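Local coordinates for CRISPR-associated endonuclease/helicase Cas3 (Thermus thermophilus HB8, PDB 3SK9), which serves CRISPR antiviral defence as a nuclease-helicase, its N-terminal HD domain, the part crystallised here, cutting single-stranded DNA with the help of transition-metal ions, at residues A[44-48]-A[259-263]; A[112-116]-A[146-152]; A[218-223]-A[237-241]. One frame throughout, in Å; residues are numbered along the deposited sequence.

Contact 1: residues A[44-48]-A[259-263]; sequences EPPRT and GELFP
With its carboxylate Glu44 meets the edge of strand 260-264 not paired with strand 253-257. The chain bends at CG-CB (chi2 -73°), which carries the acid group across to Leu261 although the residue's CB does not point that way. Leu261 N donates to Glu44 OE1 at 2.9 Å with an N-H...O angle of 158°; OE1 is met on the syn side, somewhat out of the carboxylate plane. The other oxygen, Glu44 OE2, lies only 2.6 Å from Leu261 O, and the backbone N and O of Leu261 both face this carboxyl group. Pro45, the N-cap residue of helix 46-56, adds an apolar touch: its CG packs 3.6 Å from Leu261 CD1, the two side chains crossing at about a right angle. Within the first turn of the helix, Thr48 splits its two branches between polar and apolar partners. Its hydroxyl donates from OG1 to Gly259 O at 2.8 Å, in the carbonyl plane with a C=O...O angle of 147°, while its CG2 methyl rests 3.5 Å from Glu260 CB. The acid end of Glu260 turns to Tyr52 instead, on the same helix as Thr48. On its other side strand 260-264 pairs with strand 253-257 through backbone hydrogen bonds between Phe262 and Arg255. Since Glu44 is buried and two oxygens approach so closely, its carboxyl group may well be protonated, which would let an acid serve both the N-H and the C=O of Leu261.

Contact 2: residues A[112-116]-A[146-152]; sequences VFTEL and PANAEEK
A single water is held between three partners here, joining Glu115 to both the loop and the helix of residues 146-152. It donates to Glu115 OE2 and to Ala147 O, each at 2.8 Å, and accepts from Lys152 NZ at 3.2 Å, so the ammonium and carboxylate are linked through the solvent molecule without touching. The other oxygen of Glu115 binds the chain directly: Ala147 N donates to Glu115 OE1 at 2.9 Å. This bond is nearly straight, at 167°, and uses the syn lone pair. Glu115 reaches this far because its chain is fully extended, with CG trans to the backbone N (chi1 174°). Both carboxylate oxygens are thereby engaged, although the residue is buried.

A turn earlier on helix 110-124, Val112 supplies the apolar part of the interface. Its CG1 packs 4.1 Å from Ala147 CB, and its CG2 lies 3.5 Å from Glu151 OE2, against the carboxylate of that residue. Further along, the CD2 methyl of Leu116 lies on the aliphatic part of Lys152. Glu151 is itself fixed by two reciprocal bonds: Asn148 N donates to Glu151 OE1, on the anti lone pair, and Glu151 N donates to Asn148 OD1 at an angle of 176°. Glu151 OE2 is taken by His142. On the opposite flank of the 112-116 turn, Thr114 bonds to the backbone of His74; the side chain of His74, which binds the metal, is about 10 Å from that of Glu115. The reciprocal Asn148-Glu151 pair is a capping box at the N-terminus of helix 149-161, docked on helix 110-124 within the helical HD domain, toward its periphery.

Contact 3: residues A[218-223]-A[237-241]; sequences LFPYGR and LAQEA
Pro220 O is gripped side-on by two nitrogens of Arg223, whose guanidinium also packs on Leu237. NE donates to Pro220 O at 2.9 Å in the carbonyl plane. NH2 donates to the same Pro220 O at 3.0 Å from 37° above that plane. A salt bridge from Arg223 NH2 to Asp32 on helix 26-43 further fixes the group. Leu237 CD1 then lies over one guanidinium face, offset toward the rim and 3.6 Å from Arg223 NH1. The same CD1 also meets Pro220 CD, tip to tip.

Helix 230-246, later in the chain, packs back against this loop, which follows helix 196-213 of the HD domain. The Phe219 ring fills the junction between helix 230-246 and helices 26-43 and 196-213, meeting Val36 and Val212, its side chain about 7 Å from that of the metal-binding His29. Phe219 CE2 touches Leu237 CB at 3.7 Å, and Ala238 CB sits at the ring edge, 3.9 Å from Phe219 CZ. Leu218 places both methyls against Ala241, CD1 and CD2 each 4.0 Å from Ala241 CB. With no direct hydrogen bond between the segments, a water donates at 2.8 Å to both Leu218 O and Leu237 O.

Overall arrangement
All three contacts are partly buried, with centres 16 to 19 Å from the centre of the chain. Contacts 2 and 3 lie on opposite sides of it, their centres about 30 Å apart, whereas contacts 1 and 3 come within about 8 Å at their nearest atoms. These two share helix 196-213 as a neighbour, which meets Phe262 in one and Phe219 in the other. Contact 1 ties a C-terminal hairpin edge to an early helix through direct polar bonds; contact 2 seats the capped start of one helix on another, mixing a carboxylate, a water and apolar packing; contact 3 is mainly apolar, and water alone makes its polar bridge between segments.

Contact 1: residues A[44-48]-A[259-263]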
ATOM      1  N   GLU A  44      -6.357  15.732  -5.052  1.00 20.20           N
ATOM      2  CA  GLU A  44      -5.772  16.628  -4.041  1.00 15.53           C
ATOM      3  C   GLU A  44      -5.484  18.011  -4.660  1.00 20.77           C
ATOM      4  O   GLU A  44      -5.297  18.130  -5.882  1.00 25.90           O
ATOM      5  CB  GLU A  44      -4.458  16.085  -3.488  1.00 19.53           C
ATOM      6  CG  GLU A  44      -4.643  14.817  -2.628  1.00 21.23           C
ATOM      7  CD  GLU A  44      -5.281  15.106  -1.260  1.00 21.27           C
ATOM      8  OE1 GLU A  44      -5.035  16.197  -0.704  1.00 21.23           O
ATOM      9  OE2 GLU A  44      -5.959  14.192  -0.726  1.00 22.77           O
ATOM     10  N   PRO A  45      -5.409  19.043  -3.830  1.00 19.83           N
ATOM     11  CA  PRO A  45      -5.060  20.364  -4.400  1.00 17.50           C
ATOM     12  C   PRO A  45      -3.725  20.387  -5.116  1.00 24.97           C
ATOM     13  O   PRO A  45      -2.818  19.617  -4.792  1.00 22.86           O
ATOM     14  CB  PRO A  45      -5.059  21.309  -3.194  1.00 21.32           C
ATOM     15  CG  PRO A  45      -5.930  20.606  -2.147  1.00 21.80           C
ATOM     16  CD  PRO A  45      -5.771  19.115  -2.399  1.00 20.64           C
ATOM     17  N   PRO A  46      -3.580  21.298  -6.100  1.00 21.75           N
ATOM     18  CA  PRO A  46      -2.292  21.420  -6.784  1.00 21.98           C
ATOM     19  C   PRO A  46      -1.079  21.593  -5.824  1.00 19.13           C
ATOM     20  O   PRO A  46       0.000  21.073  -6.116  1.00 23.36           O
ATOM     21  CB  PRO A  46      -2.463  22.696  -7.643  1.00 30.44           C
ATOM     22  CG  PRO A  46      -3.917  22.889  -7.799  1.00 31.83           C
ATOM     23  CD  PRO A  46      -4.587  22.280  -6.593  1.00 26.71           C
ATOM     24  N   ARG A  47      -1.233  22.380  -4.761  1.00 20.75           N
ATOM     25  CA  ARG A  47      -0.123  22.525  -3.796  1.00 20.55           C
ATOM     26  C   ARG A  47       0.293  21.146  -3.254  1.00 23.84           C
ATOM     27  O   ARG A  47       1.473  20.899  -3.068  1.00 21.43           O
ATOM     28  CB  ARG A  47      -0.523  23.404  -2.626  1.00 27.28           C
ATOM     29  CG  ARG A  47      -0.055  24.826  -2.773  1.00 41.07           C
ATOM     30  CD  ARG A  47      -0.644  25.769  -1.717  1.00 35.70           C
ATOM     31  NE  ARG A  47      -0.365  27.150  -2.136  1.00 33.58           N
ATOM     32  CZ  ARG A  47      -0.992  27.749  -3.145  1.00 41.00           C
ATOM     33  NH1 ARG A  47      -1.952  27.092  -3.842  1.00 34.56           N
ATOM     34  NH2 ARG A  47      -0.657  28.999  -3.465  1.00 52.25           N
ATOM     35  N   THR A  48      -0.679  20.271  -2.986  1.00 23.00           N
ATOM     36  CA  THR A  48      -0.362  18.935  -2.453  1.00 20.50           C
ATOM     37  C   THR A  48       0.385  18.106  -3.490  1.00 23.70           C
ATOM     38  O   THR A  48       1.395  17.449  -3.197  1.00 21.21           O
ATOM     39  CB  THR A  48      -1.650  18.210  -1.988  1.00 20.06           C
ATOM     40  OG1 THR A  48      -2.314  19.026  -0.998  1.00 20.52           O
ATOM     41  CG2 THR A  48      -1.324  16.783  -1.439  1.00 21.04           C
ATOM     42  N   GLY A 259       0.098  18.539   4.923  1.00 23.03           N
ATOM     43  CA  GLY A 259      -0.097  19.196   3.639  1.00 18.62           C
ATOM     44  C   GLY A 259      -0.979  18.489   2.622  1.00 22.89           C
ATOM     45  O   GLY A 259      -0.968  18.876   1.433  1.00 24.17           O
ATOM     46  N   GLU A 260      -1.749  17.490   3.054  1.00 19.24           N
ATOM     47  CA  GLU A 260      -2.746  16.831   2.182  1.00 18.71           C
ATOM     48  C   GLU A 260      -4.053  16.725   2.951  1.00 20.40           C
ATOM     49  O   GLU A 260      -4.103  16.982   4.183  1.00 21.35           O
ATOM     50  CB  GLU A 260      -2.271  15.435   1.697  1.00 21.37           C
ATOM     51  CG  GLU A 260      -2.046  14.421   2.833  1.00 16.88           C
ATOM     52  CD  GLU A 260      -1.180  13.205   2.427  1.00 26.02           C
ATOM     53  OE1 GLU A 260      -0.759  13.102   1.264  1.00 23.14           O
ATOM     54  OE2 GLU A 260      -0.931  12.299   3.270  1.00 20.39           O
ATOM     55  N   LEU A 261      -5.121  16.404   2.235  1.00 16.94           N
ATOM     56  CA  LEU A 261      -6.470  16.488   2.792  1.00 15.81           C
ATOM     57  C   LEU A 261      -7.229  15.186   2.603  1.00 17.71           C
ATOM     58  O   LEU A 261      -7.120  14.535   1.541  1.00 21.51           O
ATOM     59  CB  LEU A 261      -7.281  17.608   2.062  1.00 17.27           C
ATOM     60  CG  LEU A 261      -6.675  19.003   2.174  1.00 20.11           C
ATOM     61  CD1 LEU A 261      -7.316  20.033   1.165  1.00 23.55           C
ATOM     62  CD2 LEU A 261      -6.778  19.534   3.618  1.00 27.20           C
ATOM     63  N   PHE A 262      -8.063  14.857   3.586  1.00 19.75           N
ATOM     64  CA  PHE A 262      -8.958  13.708   3.490  1.00 21.86           C
ATOM     65  C   PHE A 262     -10.314  14.101   4.064  1.00 23.34           C
ATOM     66  O   PHE A 262     -10.372  14.955   4.926  1.00 24.31           O
ATOM     67  CB  PHE A 262      -8.394  12.531   4.343  1.00 22.23           C
ATOM     68  CG  PHE A 262      -6.993  12.107   3.931  1.00 23.95           C
ATOM     69  CD1 PHE A 262      -6.783  11.379   2.781  1.00 23.39           C
ATOM     70  CD2 PHE A 262      -5.893  12.465   4.696  1.00 27.19           C
ATOM     71  CE1 PHE A 262      -5.502  11.008   2.395  1.00 23.86           C
ATOM     72  CE2 PHE A 262      -4.612  12.082   4.293  1.00 21.48           C
ATOM     73  CZ  PHE A 262      -4.431  11.373   3.151  1.00 20.28           C
ATOM     74  N   PRO A 263     -11.390  13.445   3.625  1.00 25.05           N
ATOM     75  CA  PRO A 263     -12.665  13.623   4.348  1.00 23.09           C
ATOM     76  C   PRO A 263     -12.594  13.128   5.819  1.00 27.30           C
ATOM     77  O   PRO A 263     -12.008  12.057   6.128  1.00 26.63           O
ATOM     78  CB  PRO A 263     -13.655  12.783   3.533  1.00 24.67           C
ATOM     79  CG  PRO A 263     -12.797  11.709   2.897  1.00 32.22           C
ATOM     80  CD  PRO A 263     -11.475  12.389   2.597  1.00 28.72           C
TER

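Contact 2: residues A[112-116]-A[146-152]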
ATOM      1  N   VAL A 112       3.669  -5.307  11.111  1.00 18.58           N
ATOM      2  CA  VAL A 112       5.050  -5.548  11.535  1.00 17.20           C
ATOM      3  C   VAL A 112       5.767  -6.306  10.425  1.00 20.09           C
ATOM      4  O   VAL A 112       6.922  -5.990  10.060  1.00 19.81           O
ATOM      5  CB  VAL A 112       5.117  -6.358  12.844  1.00 19.13           C
ATOM      6  CG1 VAL A 112       6.550  -6.716  13.201  1.00 23.50           C
ATOM      7  CG2 VAL A 112       4.455  -5.603  13.998  1.00 19.78           C
ATOM      8  N   PHE A 113       5.100  -7.326   9.881  1.00 18.89           N
ATOM      9  CA  PHE A 113       5.677  -8.031   8.711  1.00 18.09           C
ATOM     10  C   PHE A 113       5.809  -7.106   7.526  1.00 16.37           C
ATOM     11  O   PHE A 113       6.818  -7.153   6.800  1.00 18.14           O
ATOM     12  CB  PHE A 113       4.855  -9.243   8.328  1.00 18.66           C
ATOM     13  CG  PHE A 113       4.940 -10.376   9.339  1.00 21.79           C
ATOM     14  CD1 PHE A 113       5.860 -11.394   9.180  1.00 31.55           C
ATOM     15  CD2 PHE A 113       4.111 -10.390  10.439  1.00 27.45           C
ATOM     16  CE1 PHE A 113       5.918 -12.445  10.101  1.00 24.50           C
ATOM     17  CE2 PHE A 113       4.164 -11.438  11.360  1.00 34.08           C
ATOM     18  CZ  PHE A 113       5.065 -12.453  11.186  1.00 24.75           C
ATOM     19  N   THR A 114       4.841  -6.219   7.306  1.00 19.44           N
ATOM     20  CA  THR A 114       4.976  -5.323   6.152  1.00 23.75           C
ATOM     21  C   THR A 114       6.262  -4.514   6.354  1.00 22.68           C
ATOM     22  O   THR A 114       7.060  -4.337   5.420  1.00 19.46           O
ATOM     23  CB  THR A 114       3.766  -4.355   6.044  1.00 20.13           C
ATOM     24  OG1 THR A 114       2.599  -5.109   5.757  1.00 19.01           O
ATOM     25  CG2 THR A 114       4.010  -3.264   4.923  1.00 19.54           C
ATOM     26  N   GLU A 115       6.466  -3.991   7.561  1.00 16.51           N
ATOM     27  CA  GLU A 115       7.655  -3.172   7.778  1.00 18.20           C
ATOM     28  C   GLU A 115       8.958  -3.985   7.523  1.00 21.82           C
ATOM     29  O   GLU A 115       9.863  -3.514   6.843  1.00 20.36           O
ATOM     30  CB  GLU A 115       7.650  -2.529   9.169  1.00 22.33           C
ATOM     31  CG  GLU A 115       8.967  -1.768   9.505  1.00 17.72           C
ATOM     32  CD  GLU A 115       8.985  -1.182  10.894  1.00 26.72           C
ATOM     33  OE1 GLU A 115       7.974  -1.324  11.615  1.00 26.94           O
ATOM     34  OE2 GLU A 115      10.006  -0.556  11.264  1.00 27.59           O
ATOM     35  N   LEU A 116       9.059  -5.199   8.079  1.00 19.59           N
ATOM     36  CA  LEU A 116      10.270  -6.012   7.870  1.00 19.36           C
ATOM     37  C   LEU A 116      10.490  -6.333   6.395  1.00 24.06           C
ATOM     38  O   LEU A 116      11.618  -6.293   5.939  1.00 21.76           O
ATOM     39  CB  LEU A 116      10.202  -7.306   8.643  1.00 21.20           C
ATOM     40  CG  LEU A 116      10.252  -7.117  10.162  1.00 23.21           C
ATOM     41  CD1 LEU A 116       9.990  -8.460  10.851  1.00 26.05           C
ATOM     42  CD2 LEU A 116      11.590  -6.548  10.514  1.00 29.60           C
ATOM     43  N   PRO A 146       8.076   3.004  14.259  1.00 19.91           N
ATOM     44  CA  PRO A 146       8.623   1.681  13.916  1.00 22.12           C
ATOM     45  C   PRO A 146       8.256   0.577  14.929  1.00 17.48           C
ATOM     46  O   PRO A 146       8.202   0.824  16.142  1.00 19.52           O
ATOM     47  CB  PRO A 146      10.136   1.911  13.895  1.00 23.76           C
ATOM     48  CG  PRO A 146      10.358   3.120  14.774  1.00 29.92           C
ATOM     49  CD  PRO A 146       9.108   3.955  14.729  1.00 21.17           C
ATOM     50  N   ALA A 147       8.103  -0.634  14.429  1.00 21.43           N
ATOM     51  CA  ALA A 147       7.842  -1.794  15.290  1.00 27.06           C
ATOM     52  C   ALA A 147       8.975  -1.952  16.322  1.00 25.47           C
ATOM     53  O   ALA A 147      10.140  -1.732  15.998  1.00 22.09           O
ATOM     54  CB  ALA A 147       7.786  -3.031  14.469  1.00 21.12           C
ATOM     55  N   ASN A 148       8.643  -2.383  17.536  1.00 19.05           N
ATOM     56  CA  ASN A 148       9.679  -2.508  18.561  1.00 21.91           C
ATOM     57  C   ASN A 148      10.451  -3.828  18.489  1.00 19.49           C
ATOM     58  O   ASN A 148      10.115  -4.722  17.728  1.00 21.43           O
ATOM     59  CB  ASN A 148       9.064  -2.314  19.970  1.00 24.20           C
ATOM     60  CG  ASN A 148       7.997  -3.373  20.318  1.00 27.77           C
ATOM     61  OD1 ASN A 148       8.233  -4.575  20.208  1.00 22.99           O
ATOM     62  ND2 ASN A 148       6.819  -2.918  20.755  1.00 26.96           N
ATOM     63  N   ALA A 149      11.454  -3.971  19.342  1.00 23.81           N
ATOM     64  CA  ALA A 149      12.312  -5.169  19.338  1.00 27.26           C
ATOM     65  C   ALA A 149      11.586  -6.462  19.573  1.00 27.32           C
ATOM     66  O   ALA A 149      11.892  -7.457  18.944  1.00 27.75           O
ATOM     67  CB  ALA A 149      13.412  -5.022  20.380  1.00 28.73           C
ATOM     68  N   GLU A 150      10.656  -6.479  20.519  1.00 22.95           N
ATOM     69  CA  GLU A 150       9.915  -7.681  20.804  1.00 28.09           C
ATOM     70  C   GLU A 150       9.027  -8.074  19.608  1.00 25.86           C
ATOM     71  O   GLU A 150       8.999  -9.241  19.229  1.00 27.46           O
ATOM     72  CB  GLU A 150       9.094  -7.500  22.075  1.00 32.06           C
ATOM     73  CG  GLU A 150       8.174  -8.694  22.430  1.00 42.70           C
ATOM     74  CD  GLU A 150       8.906 -10.002  22.770  1.00 51.23           C
ATOM     75  OE1 GLU A 150      10.155 -10.026  22.886  1.00 44.87           O
ATOM     76  OE2 GLU A 150       8.196 -11.024  22.916  1.00 60.56           O
ATOM     77  N   GLU A 151       8.280  -7.134  19.016  1.00 21.36           N
ATOM     78  CA  GLU A 151       7.516  -7.461  17.808  1.00 20.18           C
ATOM     79  C   GLU A 151       8.409  -8.045  16.701  1.00 23.70           C
ATOM     80  O   GLU A 151       8.059  -9.026  16.068  1.00 23.39           O
ATOM     81  CB  GLU A 151       6.870  -6.196  17.254  1.00 23.53           C
ATOM     82  CG  GLU A 151       5.709  -5.685  18.083  1.00 26.13           C
ATOM     83  CD  GLU A 151       5.106  -4.399  17.441  1.00 33.65           C
ATOM     84  OE1 GLU A 151       5.869  -3.449  17.180  1.00 27.50           O
ATOM     85  OE2 GLU A 151       3.877  -4.337  17.212  1.00 33.67           O
ATOM     86  N   LYS A 152       9.551  -7.414  16.449  1.00 23.23           N
ATOM     87  CA  LYS A 152      10.418  -7.884  15.373  1.00 23.98           C
ATOM     88  C   LYS A 152      10.999  -9.263  15.705  1.00 22.89           C
ATOM     89  O   LYS A 152      11.086 -10.115  14.813  1.00 28.48           O
ATOM     90  CB  LYS A 152      11.513  -6.871  15.068  1.00 28.94           C
ATOM     91  CG  LYS A 152      10.942  -5.574  14.503  1.00 30.56           C
ATOM     92  CD  LYS A 152      12.029  -4.654  14.014  1.00 32.12           C
ATOM     93  CE  LYS A 152      12.778  -4.012  15.164  1.00 43.05           C
ATOM     94  NZ  LYS A 152      13.814  -3.089  14.637  1.00 45.80           N
TER
HETATM   95  O   HOH W   1      11.428  -1.315  13.515  1.00 32.38           O

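Contact 3: residues A[218-223]-A[237-241]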
ATOM      1  N   LEU A 218     -17.595  -1.158  -1.211  1.00 23.27           N
ATOM      2  CA  LEU A 218     -16.997  -0.243  -2.191  1.00 23.85           C
ATOM      3  C   LEU A 218     -16.168  -1.025  -3.230  1.00 25.41           C
ATOM      4  O   LEU A 218     -16.094  -0.660  -4.422  1.00 21.85           O
ATOM      5  CB  LEU A 218     -16.073   0.755  -1.446  1.00 19.50           C
ATOM      6  CG  LEU A 218     -16.862   1.651  -0.462  1.00 21.59           C
ATOM      7  CD1 LEU A 218     -15.938   2.598   0.307  1.00 26.68           C
ATOM      8  CD2 LEU A 218     -17.975   2.409  -1.222  1.00 23.41           C
ATOM      9  N   PHE A 219     -15.534  -2.097  -2.740  1.00 22.75           N
ATOM     10  CA  PHE A 219     -14.591  -2.897  -3.519  1.00 20.72           C
ATOM     11  C   PHE A 219     -14.976  -4.362  -3.345  1.00 19.51           C
ATOM     12  O   PHE A 219     -14.380  -5.097  -2.569  1.00 18.66           O
ATOM     13  CB  PHE A 219     -13.144  -2.619  -3.042  1.00 21.60           C
ATOM     14  CG  PHE A 219     -12.550  -1.391  -3.677  1.00 17.52           C
ATOM     15  CD1 PHE A 219     -12.661  -0.132  -3.077  1.00 26.06           C
ATOM     16  CD2 PHE A 219     -11.928  -1.498  -4.912  1.00 18.11           C
ATOM     17  CE1 PHE A 219     -12.132   1.032  -3.742  1.00 18.99           C
ATOM     18  CE2 PHE A 219     -11.431  -0.379  -5.578  1.00 17.84           C
ATOM     19  CZ  PHE A 219     -11.511   0.870  -4.999  1.00 19.39           C
ATOM     20  N   PRO A 220     -15.970  -4.800  -4.114  1.00 23.33           N
ATOM     21  CA  PRO A 220     -16.522  -6.148  -3.912  1.00 20.23           C
ATOM     22  C   PRO A 220     -15.510  -7.279  -4.115  1.00 19.49           C
ATOM     23  O   PRO A 220     -14.607  -7.192  -4.955  1.00 22.07           O
ATOM     24  CB  PRO A 220     -17.613  -6.252  -5.000  1.00 25.61           C
ATOM     25  CG  PRO A 220     -17.876  -4.835  -5.479  1.00 27.48           C
ATOM     26  CD  PRO A 220     -16.570  -4.107  -5.281  1.00 22.78           C
ATOM     27  N   TYR A 221     -15.688  -8.358  -3.344  1.00 21.79           N
ATOM     28  CA  TYR A 221     -14.826  -9.534  -3.471  1.00 25.06           C
ATOM     29  C   TYR A 221     -15.190 -10.280  -4.737  1.00 27.73           C
ATOM     30  O   TYR A 221     -16.353 -10.212  -5.161  1.00 28.81           O
ATOM     31  CB  TYR A 221     -14.997 -10.475  -2.278  1.00 25.08           C
ATOM     32  CG  TYR A 221     -14.728  -9.867  -0.919  1.00 26.61           C
ATOM     33  CD1 TYR A 221     -13.676  -8.947  -0.715  1.00 27.06           C
ATOM     34  CD2 TYR A 221     -15.518 -10.199   0.175  1.00 24.73           C
ATOM     35  CE1 TYR A 221     -13.425  -8.404   0.547  1.00 26.01           C
ATOM     36  CE2 TYR A 221     -15.259  -9.657   1.448  1.00 27.23           C
ATOM     37  CZ  TYR A 221     -14.206  -8.765   1.619  1.00 26.99           C
ATOM     38  OH  TYR A 221     -13.962  -8.225   2.872  1.00 27.22           O
ATOM     39  N   GLY A 222     -14.206 -10.944  -5.363  1.00 24.11           N
ATOM     40  CA  GLY A 222     -14.462 -11.824  -6.491  1.00 27.73           C
ATOM     41  C   GLY A 222     -14.004 -11.308  -7.847  1.00 32.29           C
ATOM     42  O   GLY A 222     -14.340 -11.889  -8.904  1.00 29.54           O
ATOM     43  N   ARG A 223     -13.213 -10.238  -7.840  1.00 24.64           N
ATOM     44  CA  ARG A 223     -12.659  -9.698  -9.080  1.00 21.36           C
ATOM     45  C   ARG A 223     -11.311 -10.373  -9.227  1.00 21.40           C
ATOM     46  O   ARG A 223     -10.585 -10.536  -8.246  1.00 24.98           O
ATOM     47  CB  ARG A 223     -12.529  -8.151  -9.045  1.00 18.43           C
ATOM     48  CG  ARG A 223     -13.929  -7.452  -9.090  1.00 21.39           C
ATOM     49  CD  ARG A 223     -13.917  -5.985  -8.719  1.00 20.02           C
ATOM     50  NE  ARG A 223     -13.620  -5.862  -7.303  1.00 20.54           N
ATOM     51  CZ  ARG A 223     -12.560  -5.251  -6.794  1.00 23.22           C
ATOM     52  NH1 ARG A 223     -11.698  -4.600  -7.593  1.00 20.47           N
ATOM     53  NH2 ARG A 223     -12.397  -5.262  -5.455  1.00 20.61           N
ATOM     54  N   LEU A 237     -14.034   2.006  -9.595  1.00 21.08           N
ATOM     55  CA  LEU A 237     -14.616   1.758  -8.292  1.00 17.91           C
ATOM     56  C   LEU A 237     -14.082   2.785  -7.281  1.00 18.67           C
ATOM     57  O   LEU A 237     -14.799   3.225  -6.376  1.00 22.69           O
ATOM     58  CB  LEU A 237     -14.259   0.339  -7.820  1.00 20.65           C
ATOM     59  CG  LEU A 237     -14.943  -0.831  -8.556  1.00 22.63           C
ATOM     60  CD1 LEU A 237     -14.238  -2.138  -8.070  1.00 23.74           C
ATOM     61  CD2 LEU A 237     -16.416  -0.863  -8.216  1.00 27.85           C
ATOM     62  N   ALA A 238     -12.812   3.132  -7.409  1.00 18.38           N
ATOM     63  CA  ALA A 238     -12.207   4.112  -6.483  1.00 18.83           C
ATOM     64  C   ALA A 238     -12.888   5.470  -6.624  1.00 21.70           C
ATOM     65  O   ALA A 238     -13.170   6.157  -5.645  1.00 22.32           O
ATOM     66  CB  ALA A 238     -10.710   4.250  -6.776  1.00 20.92           C
ATOM     67  N   GLN A 239     -13.140   5.866  -7.860  1.00 24.60           N
ATOM     68  CA  GLN A 239     -13.768   7.169  -8.090  1.00 24.40           C
ATOM     69  C   GLN A 239     -15.184   7.163  -7.509  1.00 21.49           C
ATOM     70  O   GLN A 239     -15.596   8.130  -6.857  1.00 23.56           O
ATOM     71  CB  GLN A 239     -13.770   7.523  -9.584  1.00 28.98           C
ATOM     72  CG  GLN A 239     -14.110   9.025  -9.840  1.00 42.28           C
ATOM     73  CD  GLN A 239     -13.229   9.987  -8.996  1.00 60.18           C
ATOM     74  OE1 GLN A 239     -11.998   9.994  -9.117  1.00 57.27           O
ATOM     75  NE2 GLN A 239     -13.870  10.780  -8.126  1.00 58.69           N
ATOM     76  N   GLU A 240     -15.921   6.072  -7.687  1.00 23.70           N
ATOM     77  CA  GLU A 240     -17.278   5.984  -7.107  1.00 23.94           C
ATOM     78  C   GLU A 240     -17.249   6.033  -5.593  1.00 18.84           C
ATOM     79  O   GLU A 240     -18.107   6.641  -4.967  1.00 24.77           O
ATOM     80  CB  GLU A 240     -18.016   4.705  -7.540  1.00 33.19           C
ATOM     81  CG  GLU A 240     -18.604   4.737  -8.929  1.00 46.60           C
ATOM     82  CD  GLU A 240     -19.469   3.511  -9.205  1.00 68.52           C
ATOM     83  OE1 GLU A 240     -20.686   3.675  -9.452  1.00 73.74           O
ATOM     84  OE2 GLU A 240     -18.935   2.377  -9.158  1.00 72.26           O
ATOM     85  N   ALA A 241     -16.268   5.356  -5.013  1.00 21.82           N
ATOM     86  CA  ALA A 241     -16.157   5.243  -3.568  1.00 19.90           C
ATOM     87  C   ALA A 241     -15.813   6.614  -3.019  1.00 23.66           C
ATOM     88  O   ALA A 241     -16.384   7.060  -2.021  1.00 24.48           O
ATOM     89  CB  ALA A 241     -15.059   4.262  -3.190  1.00 20.02           C
TER
HETATM   90  O   HOH W   2     -16.968   1.841  -5.238  1.00 23.86           O